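Side-chain contacts in 3-dehydroquinate dehydratase (Geobacillus kaustophilus, PDB 2YR1), which probably catalyses the cis-dehydration of 3-dehydroquinate to 3-dehydroshikimate, the third step of the chorismate pathway to the aromatic amino acids: residues K9-W14 and A114-D119; T215-W220 and R246-I251; D54-I59 and E63-T68. One frame throughout, in Å; residues are numbered along the deposited sequence.

Contact 1 of 3, residues K9-W14 and A114-D119; sequences KVRNIW and AIDLVD
Asp116 meets Val10 and Arg11, and Leu117 makes the apolar touch on Val10. Along the Asp116 side chain, CB comes first and lies 4.1 Å from Val10 CG1. With chi1 at -52°, CG stands beside the backbone N, and the carboxylate is carried to the Arg11 chain. OD1 takes a hydrogen bond from Arg11 NH1 at 3.0 Å, part of a salt bridge. The bond is bent, with an angle of 145° at the hydrogen. OD1 is modelled too close to the Arg11 chain, so the detail of this pair is doubtful. OD2 turns to other partners: it forms a salt bridge with Arg73 and accepts from the backbone N of Ile81. The grip on the buried carboxylate therefore rests on OD2, and the Arg11 bond is less sure. Arg11 also has a second acid, Glu78, at NH2. Apart from the polar pair, Val10 CG1 reaches Leu117 CD2 at 3.6 Å.

Arg11 and Asn12 are the central residues of a type I' turn from Val10 to Ile13. The turn is closed by Val10 N to Ile13 O at 2.8 Å and Ile13 N to Val10 O at 2.9 Å. It joins strands 8-10 and 13-15. This short hairpin lies against the start of strand 117-121, and so covers the N-terminal end of the barrel strands, as in other type I dehydroquinases of TIM-barrel fold.

Contact 2 of 3, residues T215-W220 and R246-I251; sequences TRLAGW and RTVLSI
The last two helices of the TIM barrel meet here, with Leu217 on helix 213-218 set against Val248 and Leu249 on helix 242-256. The backbones come nearest at Leu217 and Leu249, whose CA atoms are 6.5 Å apart. The pair is part of the dimer interface. Leu217 packs on Leu252 of the second subunit, and Val248 on Ile251 of that subunit.

Leu217 and Val248 cross at about a right angle. Several carbons share the touch. Leu217 CB lies 4.0 Å from Val248 CG1, and Leu217 CD1 is the same 4.0 Å from that methyl. Both branches of Leu217 thus meet the valine: CD1 touches its two methyls and CD2 rests on its CB, with no polar atom involved.

Arg216, a predicted substrate-binding residue, takes another course. It lies one residue before Leu217 on the same helix. Its end leads away from helix 242-256, and NH2 bonds to Pro237 O.

Trp220 closes the other end of the contact. Its CG sits between the backbone N and the carbonyl carbon, chi1 61°, which folds the indole back along its own segment. NE1 then makes a weak hydrogen bond to Leu217 O, 3.0 Å long and bent to 133°. That oxygen lies at the ring edge, in the ring plane. Leu249 CD2 comes in obliquely beside this bond, 3.4 Å from Trp220 NE1 and 3.4 Å from Leu217 O.

Contact 3 of 3, residues D54-I59 and E63-T68; sequences DFFRAI and ERVLAT
Ile59 and Val65 bring the two backbones closest, with their CA atoms 6.2 Å apart. Ala58 and Arg64 follow at 7.0 Å between CA atoms. Residues 54-59 form no regular helix or strand, while 63-68 is helical, with Ala67 N bonded to Glu63 O and Thr68 N to Arg64 O. The chain turns back on itself within a few residues, so the loop lies against the first turns of the helix it leads into.

Phe56 has the largest share of the contact. Its CG is anti to the backbone N, chi1 -157°, and the ring reaches out to the helix. CE2 touches Val65 CG2 at 3.8 Å. At the far end of the ring, CE1 and CZ each lie 3.4 Å from Thr68 OG1, which approaches obliquely. That hydroxyl has its polar partner elsewhere, in a hydrogen bond with Asp31 OD2. Ala58 O and Ile59 CA of its own loop lie at the Phe56 ring edge, in plane.

This is a beta-alpha connection of the TIM barrel. It leads from strand 48-52, which holds the predicted substrate-binding Glu50 and Trp51, to helix 62-75. Val65 and Thr68 also touch Trp51, and Phe56 packs on Val34 of helix 31-43. An alanine in place of Phe56 would remove the ring and is likely to open a gap between the loop, Val65 and Thr68.

Val65 CG2 has further neighbours in the loop: Ala58 O at 3.8 Å and Ile59 CA at 3.9 Å. Nearer the surface, Ala58 CB meets Arg64 CD at 3.7 Å. The methyl sits at the edge of the guanidinium, near its plane.

In the fold
The three contacts do not touch and lie in different parts of one TIM barrel. Contact 3 is nested in the loop of chain that contact 1 closes, and their centres are about 20 Å apart. Contact 2 comes later; its centre is about 33 Å from that of contact 3, across the chain's centre, and about 22 Å from that of contact 1. The Leu117 side chain of contact 1 is about 10 Å from that of the predicted Schiff-base residue, Lys174. Segment 215-220 of contact 2 holds Arg216, predicted to bind substrate, though its side chain leads away. In contact 3 the Thr68 side chain is about 4 Å from that of Trp51, also predicted to bind substrate. Contact 2 alone meets the second subunit.

Contact 1 of 3, residues K9-W14 and A114-D119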
loop_
_atom_site.group_PDB
_atom_site.type_symbol
_atom_site.label_atom_id
_atom_site.label_comp_id
_atom_site.label_asym_id
_atom_site.label_seq_id
_atom_site.Cartn_x
_atom_site.Cartn_y
_atom_site.Cartn_z
ATOM N N LYS A 9 0.357 -26.326 1.361
ATOM C CA LYS A 9 -0.839 -26.725 0.650
ATOM C C LYS A 9 -1.927 -27.119 1.648
ATOM O O LYS A 9 -1.735 -28.018 2.457
ATOM C CB LYS A 9 -0.509 -27.914 -0.254
ATOM C CG LYS A 9 -1.651 -28.347 -1.136
ATOM C CD LYS A 9 -1.879 -27.373 -2.258
ATOM C CE LYS A 9 -2.860 -27.962 -3.225
ATOM N NZ LYS A 9 -2.432 -29.348 -3.587
ATOM N N VAL A 10 -3.062 -26.429 1.606
ATOM C CA VAL A 10 -4.163 -26.737 2.505
ATOM C C VAL A 10 -5.366 -26.994 1.610
ATOM O O VAL A 10 -5.831 -26.092 0.918
ATOM C CB VAL A 10 -4.432 -25.561 3.496
ATOM C CG1 VAL A 10 -5.589 -25.902 4.440
ATOM C CG2 VAL A 10 -3.177 -25.277 4.322
ATOM N N ARG A 11 -5.818 -28.250 1.587
ATOM C CA ARG A 11 -6.966 -28.688 0.788
ATOM C C ARG A 11 -7.131 -28.033 -0.572
ATOM O O ARG A 11 -8.158 -27.384 -0.787
ATOM C CB ARG A 11 -8.299 -28.421 1.499
ATOM C CG ARG A 11 -8.497 -28.916 2.896
ATOM C CD ARG A 11 -9.879 -28.443 3.331
ATOM N NE ARG A 11 -10.946 -29.143 2.623
ATOM C CZ ARG A 11 -11.377 -30.358 2.957
ATOM N NH1 ARG A 11 -10.835 -30.985 3.985
ATOM N NH2 ARG A 11 -12.330 -30.953 2.252
ATOM N N ASN A 12 -6.185 -28.170 -1.489
ATOM C CA ASN A 12 -6.373 -27.543 -2.806
ATOM C C ASN A 12 -5.931 -26.088 -2.955
ATOM O O ASN A 12 -5.862 -25.581 -4.071
ATOM C CB ASN A 12 -7.840 -27.619 -3.221
ATOM C CG ASN A 12 -8.056 -28.492 -4.415
ATOM O OD1 ASN A 12 -7.632 -28.157 -5.525
ATOM N ND2 ASN A 12 -8.722 -29.622 -4.207
ATOM N N ILE A 13 -5.646 -25.412 -1.850
ATOM C CA ILE A 13 -5.218 -24.020 -1.927
ATOM C C ILE A 13 -3.800 -23.883 -1.359
ATOM O O ILE A 13 -3.457 -24.523 -0.355
ATOM C CB ILE A 13 -6.187 -23.090 -1.119
ATOM C CG1 ILE A 13 -6.342 -21.740 -1.816
ATOM C CG2 ILE A 13 -5.664 -22.868 0.291
ATOM C CD1 ILE A 13 -7.205 -21.793 -3.043
ATOM N N TRP A 14 -2.979 -23.053 -2.003
ATOM C CA TRP A 14 -1.622 -22.808 -1.524
ATOM C C TRP A 14 -1.595 -21.502 -0.721
ATOM O O TRP A 14 -2.176 -20.510 -1.145
ATOM C CB TRP A 14 -0.643 -22.671 -2.693
ATOM C CG TRP A 14 -0.193 -23.964 -3.287
ATOM C CD1 TRP A 14 -0.684 -24.572 -4.410
ATOM C CD2 TRP A 14 0.822 -24.828 -2.772
ATOM N NE1 TRP A 14 -0.034 -25.759 -4.623
ATOM C CE2 TRP A 14 0.895 -25.945 -3.633
ATOM C CE3 TRP A 14 1.676 -24.770 -1.663
ATOM C CZ2 TRP A 14 1.791 -27.002 -3.420
ATOM C CZ3 TRP A 14 2.566 -25.818 -1.451
ATOM C CH2 TRP A 14 2.616 -26.920 -2.330
ATOM N N ALA A 114 -13.864 -31.775 10.599
ATOM C CA ALA A 114 -14.670 -30.765 9.907
ATOM C C ALA A 114 -13.882 -29.488 9.597
ATOM O O ALA A 114 -14.297 -28.694 8.748
ATOM C CB ALA A 114 -15.902 -30.416 10.744
ATOM N N ILE A 115 -12.760 -29.292 10.292
ATOM C CA ILE A 115 -11.922 -28.109 10.100
ATOM C C ILE A 115 -10.541 -28.477 9.530
ATOM O O ILE A 115 -10.161 -29.657 9.516
ATOM C CB ILE A 115 -11.765 -27.348 11.426
ATOM C CG1 ILE A 115 -10.935 -28.170 12.409
ATOM C CG2 ILE A 115 -13.140 -27.073 12.029
ATOM C CD1 ILE A 115 -10.667 -27.469 13.725
ATOM N N ASP A 116 -9.794 -27.467 9.070
ATOM C CA ASP A 116 -8.473 -27.661 8.453
ATOM C C ASP A 116 -7.360 -26.907 9.182
ATOM O O ASP A 116 -6.196 -27.334 9.201
ATOM C CB ASP A 116 -8.521 -27.194 6.999
ATOM C CG ASP A 116 -9.675 -27.813 6.227
ATOM O OD1 ASP A 116 -9.629 -29.032 5.951
ATOM O OD2 ASP A 116 -10.634 -27.086 5.896
ATOM N N LEU A 117 -7.727 -25.772 9.762
ATOM C CA LEU A 117 -6.792 -24.953 10.507
ATOM C C LEU A 117 -7.431 -24.632 11.842
ATOM O O LEU A 117 -8.661 -24.593 11.971
ATOM C CB LEU A 117 -6.522 -23.612 9.811
ATOM C CG LEU A 117 -6.083 -23.275 8.370
ATOM C CD1 LEU A 117 -4.584 -23.326 8.226
ATOM C CD2 LEU A 117 -6.791 -24.150 7.389
ATOM N N VAL A 118 -6.583 -24.370 12.824
ATOM C CA VAL A 118 -7.021 -23.976 14.152
ATOM C C VAL A 118 -6.144 -22.801 14.596
ATOM O O VAL A 118 -4.921 -22.869 14.491
ATOM C CB VAL A 118 -6.853 -25.125 15.187
ATOM C CG1 VAL A 118 -7.102 -24.604 16.558
ATOM C CG2 VAL A 118 -7.827 -26.253 14.902
ATOM N N ASP A 119 -6.777 -21.729 15.076
ATOM C CA ASP A 119 -6.071 -20.552 15.563
ATOM C C ASP A 119 -5.969 -20.637 17.093
ATOM O O ASP A 119 -6.971 -20.829 17.782
ATOM C CB ASP A 119 -6.823 -19.267 15.171
ATOM C CG ASP A 119 -6.136 -17.997 15.689
ATOM O OD1 ASP A 119 -5.689 -17.992 16.852
ATOM O OD2 ASP A 119 -6.053 -16.997 14.945
#

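Contact 2 of 3, residues T215-W220 and R246-I251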
loop_
_atom_site.group_PDB
_atom_site.type_symbol
_atom_site.label_atom_id
_atom_site.label_comp_id
_atom_site.label_asym_id
_atom_site.label_seq_id
_atom_site.Cartn_x
_atom_site.Cartn_y
_atom_site.Cartn_z
ATOM N N THR A 215 -2.691 -2.226 4.739
ATOM C CA THR A 215 -2.041 -3.477 5.092
ATOM C C THR A 215 -2.800 -4.723 4.649
ATOM O O THR A 215 -2.195 -5.778 4.416
ATOM C CB THR A 215 -1.754 -3.523 6.596
ATOM O OG1 THR A 215 -0.629 -4.364 6.819
ATOM C CG2 THR A 215 -2.931 -4.065 7.369
ATOM N N ARG A 216 -4.115 -4.606 4.510
ATOM C CA ARG A 216 -4.937 -5.725 4.072
ATOM C C ARG A 216 -4.856 -5.887 2.553
ATOM O O ARG A 216 -5.125 -6.958 2.012
ATOM C CB ARG A 216 -6.410 -5.499 4.495
ATOM C CG ARG A 216 -6.599 -5.306 5.989
ATOM C CD ARG A 216 -8.086 -5.209 6.360
ATOM N NE ARG A 216 -8.326 -5.110 7.796
ATOM C CZ ARG A 216 -8.228 -6.125 8.654
ATOM N NH1 ARG A 216 -7.886 -7.332 8.231
ATOM N NH2 ARG A 216 -8.492 -5.941 9.942
ATOM N N LEU A 217 -4.467 -4.825 1.862
ATOM C CA LEU A 217 -4.393 -4.869 0.409
ATOM C C LEU A 217 -2.969 -5.037 -0.116
ATOM O O LEU A 217 -2.782 -5.496 -1.239
ATOM C CB LEU A 217 -4.986 -3.581 -0.182
ATOM C CG LEU A 217 -6.430 -3.179 0.163
ATOM C CD1 LEU A 217 -6.696 -1.770 -0.314
ATOM C CD2 LEU A 217 -7.421 -4.154 -0.473
ATOM N N ALA A 218 -1.976 -4.663 0.692
ATOM C CA ALA A 218 -0.585 -4.728 0.255
ATOM C C ALA A 218 0.372 -5.453 1.189
ATOM O O ALA A 218 1.562 -5.516 0.922
ATOM C CB ALA A 218 -0.068 -3.308 0.012
ATOM N N GLY A 219 -0.135 -5.994 2.284
ATOM C CA GLY A 219 0.746 -6.689 3.200
ATOM C C GLY A 219 1.459 -7.865 2.557
ATOM O O GLY A 219 2.581 -8.194 2.945
ATOM N N TRP A 220 0.824 -8.492 1.570
ATOM C CA TRP A 220 1.432 -9.631 0.890
ATOM C C TRP A 220 2.753 -9.284 0.226
ATOM O O TRP A 220 3.555 -10.171 -0.048
ATOM C CB TRP A 220 0.466 -10.224 -0.150
ATOM C CG TRP A 220 0.069 -9.277 -1.236
ATOM C CD1 TRP A 220 -0.876 -8.289 -1.163
ATOM C CD2 TRP A 220 0.646 -9.187 -2.543
ATOM N NE1 TRP A 220 -0.918 -7.590 -2.344
ATOM C CE2 TRP A 220 0.006 -8.120 -3.209
ATOM C CE3 TRP A 220 1.643 -9.907 -3.215
ATOM C CZ2 TRP A 220 0.328 -7.750 -4.522
ATOM C CZ3 TRP A 220 1.964 -9.544 -4.523
ATOM C CH2 TRP A 220 1.303 -8.468 -5.162
ATOM N N ARG A 246 -10.259 -7.928 -4.041
ATOM C CA ARG A 246 -9.895 -8.587 -5.306
ATOM C C ARG A 246 -9.519 -7.558 -6.379
ATOM O O ARG A 246 -8.545 -7.728 -7.108
ATOM C CB ARG A 246 -11.068 -9.433 -5.843
ATOM C CG ARG A 246 -11.472 -10.622 -4.981
ATOM C CD ARG A 246 -12.729 -11.278 -5.562
ATOM N NE ARG A 246 -13.175 -12.461 -4.828
ATOM C CZ ARG A 246 -12.414 -13.529 -4.619
ATOM N NH1 ARG A 246 -11.167 -13.551 -5.085
ATOM N NH2 ARG A 246 -12.902 -14.579 -3.967
ATOM N N THR A 247 -10.309 -6.499 -6.477
ATOM C CA THR A 247 -10.056 -5.439 -7.456
ATOM C C THR A 247 -8.629 -4.906 -7.306
ATOM O O THR A 247 -7.855 -4.866 -8.268
ATOM C CB THR A 247 -11.043 -4.258 -7.252
ATOM O OG1 THR A 247 -12.375 -4.703 -7.520
ATOM C CG2 THR A 247 -10.701 -3.088 -8.169
ATOM N N VAL A 248 -8.289 -4.494 -6.090
ATOM C CA VAL A 248 -6.959 -3.934 -5.816
ATOM C C VAL A 248 -5.838 -4.949 -5.988
ATOM O O VAL A 248 -4.777 -4.646 -6.565
ATOM C CB VAL A 248 -6.922 -3.330 -4.379
ATOM C CG1 VAL A 248 -5.547 -2.843 -4.041
ATOM C CG2 VAL A 248 -7.938 -2.178 -4.290
ATOM N N LEU A 249 -6.055 -6.162 -5.491
ATOM C CA LEU A 249 -5.021 -7.180 -5.605
ATOM C C LEU A 249 -4.650 -7.432 -7.043
ATOM O O LEU A 249 -3.475 -7.582 -7.354
ATOM C CB LEU A 249 -5.467 -8.499 -4.979
ATOM C CG LEU A 249 -5.610 -8.521 -3.459
ATOM C CD1 LEU A 249 -6.020 -9.934 -3.015
ATOM C CD2 LEU A 249 -4.284 -8.112 -2.818
ATOM N N SER A 250 -5.650 -7.501 -7.916
ATOM C CA SER A 250 -5.400 -7.769 -9.323
ATOM C C SER A 250 -4.565 -6.654 -9.953
ATOM O O SER A 250 -3.604 -6.919 -10.672
ATOM C CB SER A 250 -6.722 -7.944 -10.065
ATOM O OG SER A 250 -7.415 -9.077 -9.556
ATOM N N ILE A 251 -4.915 -5.413 -9.652
ATOM C CA ILE A 251 -4.175 -4.278 -10.186
ATOM C C ILE A 251 -2.770 -4.276 -9.588
ATOM O O ILE A 251 -1.777 -4.230 -10.302
ATOM C CB ILE A 251 -4.897 -2.975 -9.840
ATOM C CG1 ILE A 251 -6.228 -2.946 -10.594
ATOM C CG2 ILE A 251 -4.008 -1.772 -10.173
ATOM C CD1 ILE A 251 -7.163 -1.865 -10.155
#

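Contact 3 of 3, residues D54-I59 and E63-T68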
loop_
_atom_site.group_PDB
_atom_site.type_symbol
_atom_site.label_atom_id
_atom_site.label_comp_id
_atom_site.label_asym_id
_atom_site.label_seq_id
_atom_site.Cartn_x
_atom_site.Cartn_y
_atom_site.Cartn_z
ATOM N N ASP A 54 -16.224 -18.068 18.759
ATOM C CA ASP A 54 -16.451 -17.395 20.029
ATOM C C ASP A 54 -17.729 -16.555 20.063
ATOM O O ASP A 54 -18.053 -15.950 21.092
ATOM C CB ASP A 54 -15.235 -16.559 20.433
ATOM C CG ASP A 54 -14.701 -15.705 19.308
ATOM O OD1 ASP A 54 -14.399 -16.254 18.228
ATOM O OD2 ASP A 54 -14.567 -14.482 19.517
ATOM N N PHE A 55 -18.448 -16.528 18.944
ATOM C CA PHE A 55 -19.714 -15.802 18.852
ATOM C C PHE A 55 -20.863 -16.750 19.215
ATOM O O PHE A 55 -21.902 -16.326 19.719
ATOM C CB PHE A 55 -19.943 -15.272 17.431
ATOM C CG PHE A 55 -19.260 -13.962 17.154
ATOM C CD1 PHE A 55 -17.884 -13.903 16.968
ATOM C CD2 PHE A 55 -19.995 -12.777 17.114
ATOM C CE1 PHE A 55 -17.247 -12.685 16.748
ATOM C CE2 PHE A 55 -19.367 -11.552 16.895
ATOM C CZ PHE A 55 -17.988 -11.507 16.713
ATOM N N PHE A 56 -20.643 -18.035 18.943
ATOM C CA PHE A 56 -21.589 -19.121 19.196
ATOM C C PHE A 56 -22.016 -19.123 20.668
ATOM O O PHE A 56 -21.188 -19.348 21.562
ATOM C CB PHE A 56 -20.890 -20.444 18.857
ATOM C CG PHE A 56 -21.813 -21.575 18.533
ATOM C CD1 PHE A 56 -22.395 -21.674 17.276
ATOM C CD2 PHE A 56 -22.048 -22.583 19.466
ATOM C CE1 PHE A 56 -23.192 -22.764 16.946
ATOM C CE2 PHE A 56 -22.847 -23.680 19.144
ATOM C CZ PHE A 56 -23.417 -23.773 17.883
ATOM N N ARG A 57 -23.295 -18.872 20.938
ATOM C CA ARG A 57 -23.740 -18.869 22.332
ATOM C C ARG A 57 -23.717 -20.265 22.959
ATOM O O ARG A 57 -23.368 -20.404 24.121
ATOM C CB ARG A 57 -25.148 -18.259 22.479
ATOM C CG ARG A 57 -25.150 -16.768 22.836
ATOM C CD ARG A 57 -26.486 -16.295 23.439
ATOM N NE ARG A 57 -27.620 -16.516 22.540
ATOM C CZ ARG A 57 -28.276 -17.671 22.406
ATOM N NH1 ARG A 57 -27.928 -18.734 23.121
ATOM N NH2 ARG A 57 -29.272 -17.767 21.532
ATOM N N ALA A 58 -24.072 -21.288 22.182
ATOM C CA ALA A 58 -24.099 -22.671 22.669
ATOM C C ALA A 58 -22.769 -23.412 22.538
ATOM O O ALA A 58 -22.748 -24.594 22.177
ATOM C CB ALA A 58 -25.183 -23.460 21.944
ATOM N N ILE A 59 -21.662 -22.738 22.825
ATOM C CA ILE A 59 -20.367 -23.403 22.725
ATOM C C ILE A 59 -20.216 -24.416 23.854
ATOM O O ILE A 59 -19.318 -25.259 23.821
ATOM C CB ILE A 59 -19.196 -22.413 22.823
ATOM C CG1 ILE A 59 -19.406 -21.486 24.011
ATOM C CG2 ILE A 59 -19.063 -21.636 21.536
ATOM C CD1 ILE A 59 -18.200 -20.675 24.340
ATOM N N GLU A 63 -21.935 -31.291 21.120
ATOM C CA GLU A 63 -22.768 -31.929 20.103
ATOM C C GLU A 63 -23.311 -30.880 19.149
ATOM O O GLU A 63 -23.421 -31.122 17.942
ATOM C CB GLU A 63 -23.940 -32.689 20.748
ATOM C CG GLU A 63 -24.596 -33.728 19.830
ATOM C CD GLU A 63 -25.897 -34.300 20.397
ATOM O OE1 GLU A 63 -25.923 -34.696 21.588
ATOM O OE2 GLU A 63 -26.894 -34.356 19.642
ATOM N N ARG A 64 -23.662 -29.718 19.700
ATOM C CA ARG A 64 -24.188 -28.622 18.894
ATOM C C ARG A 64 -23.070 -28.061 18.005
ATOM O O ARG A 64 -23.233 -27.943 16.791
ATOM C CB ARG A 64 -24.745 -27.514 19.794
ATOM C CG ARG A 64 -25.911 -27.936 20.697
ATOM C CD ARG A 64 -26.721 -26.712 21.132
ATOM N NE ARG A 64 -27.519 -26.928 22.339
ATOM C CZ ARG A 64 -28.466 -27.855 22.479
ATOM N NH1 ARG A 64 -28.754 -28.685 21.480
ATOM N NH2 ARG A 64 -29.140 -27.940 23.622
ATOM N N VAL A 65 -21.933 -27.734 18.613
ATOM C CA VAL A 65 -20.803 -27.201 17.863
ATOM C C VAL A 65 -20.384 -28.186 16.776
ATOM O O VAL A 65 -20.284 -27.822 15.600
ATOM C CB VAL A 65 -19.600 -26.935 18.772
ATOM C CG1 VAL A 65 -18.509 -26.231 17.975
ATOM C CG2 VAL A 65 -20.017 -26.099 19.968
ATOM N N LEU A 66 -20.147 -29.435 17.172
ATOM C CA LEU A 66 -19.758 -30.471 16.223
ATOM C C LEU A 66 -20.791 -30.500 15.112
ATOM O O LEU A 66 -20.448 -30.587 13.923
ATOM C CB LEU A 66 -19.702 -31.842 16.909
ATOM C CG LEU A 66 -19.336 -33.053 16.035
ATOM C CD1 LEU A 66 -18.074 -33.719 16.577
ATOM C CD2 LEU A 66 -20.500 -34.051 15.998
ATOM N N ALA A 67 -22.062 -30.428 15.506
ATOM C CA ALA A 67 -23.163 -30.441 14.544
ATOM C C ALA A 67 -22.975 -29.287 13.564
ATOM O O ALA A 67 -22.940 -29.491 12.353
ATOM C CB ALA A 67 -24.503 -30.308 15.269
ATOM N N THR A 68 -22.851 -28.077 14.098
ATOM C CA THR A 68 -22.646 -26.902 13.262
ATOM C C THR A 68 -21.371 -27.073 12.427
ATOM O O THR A 68 -21.381 -26.882 11.208
ATOM C CB THR A 68 -22.509 -25.640 14.122
ATOM O OG1 THR A 68 -23.681 -25.488 14.934
ATOM C CG2 THR A 68 -22.339 -24.407 13.243
#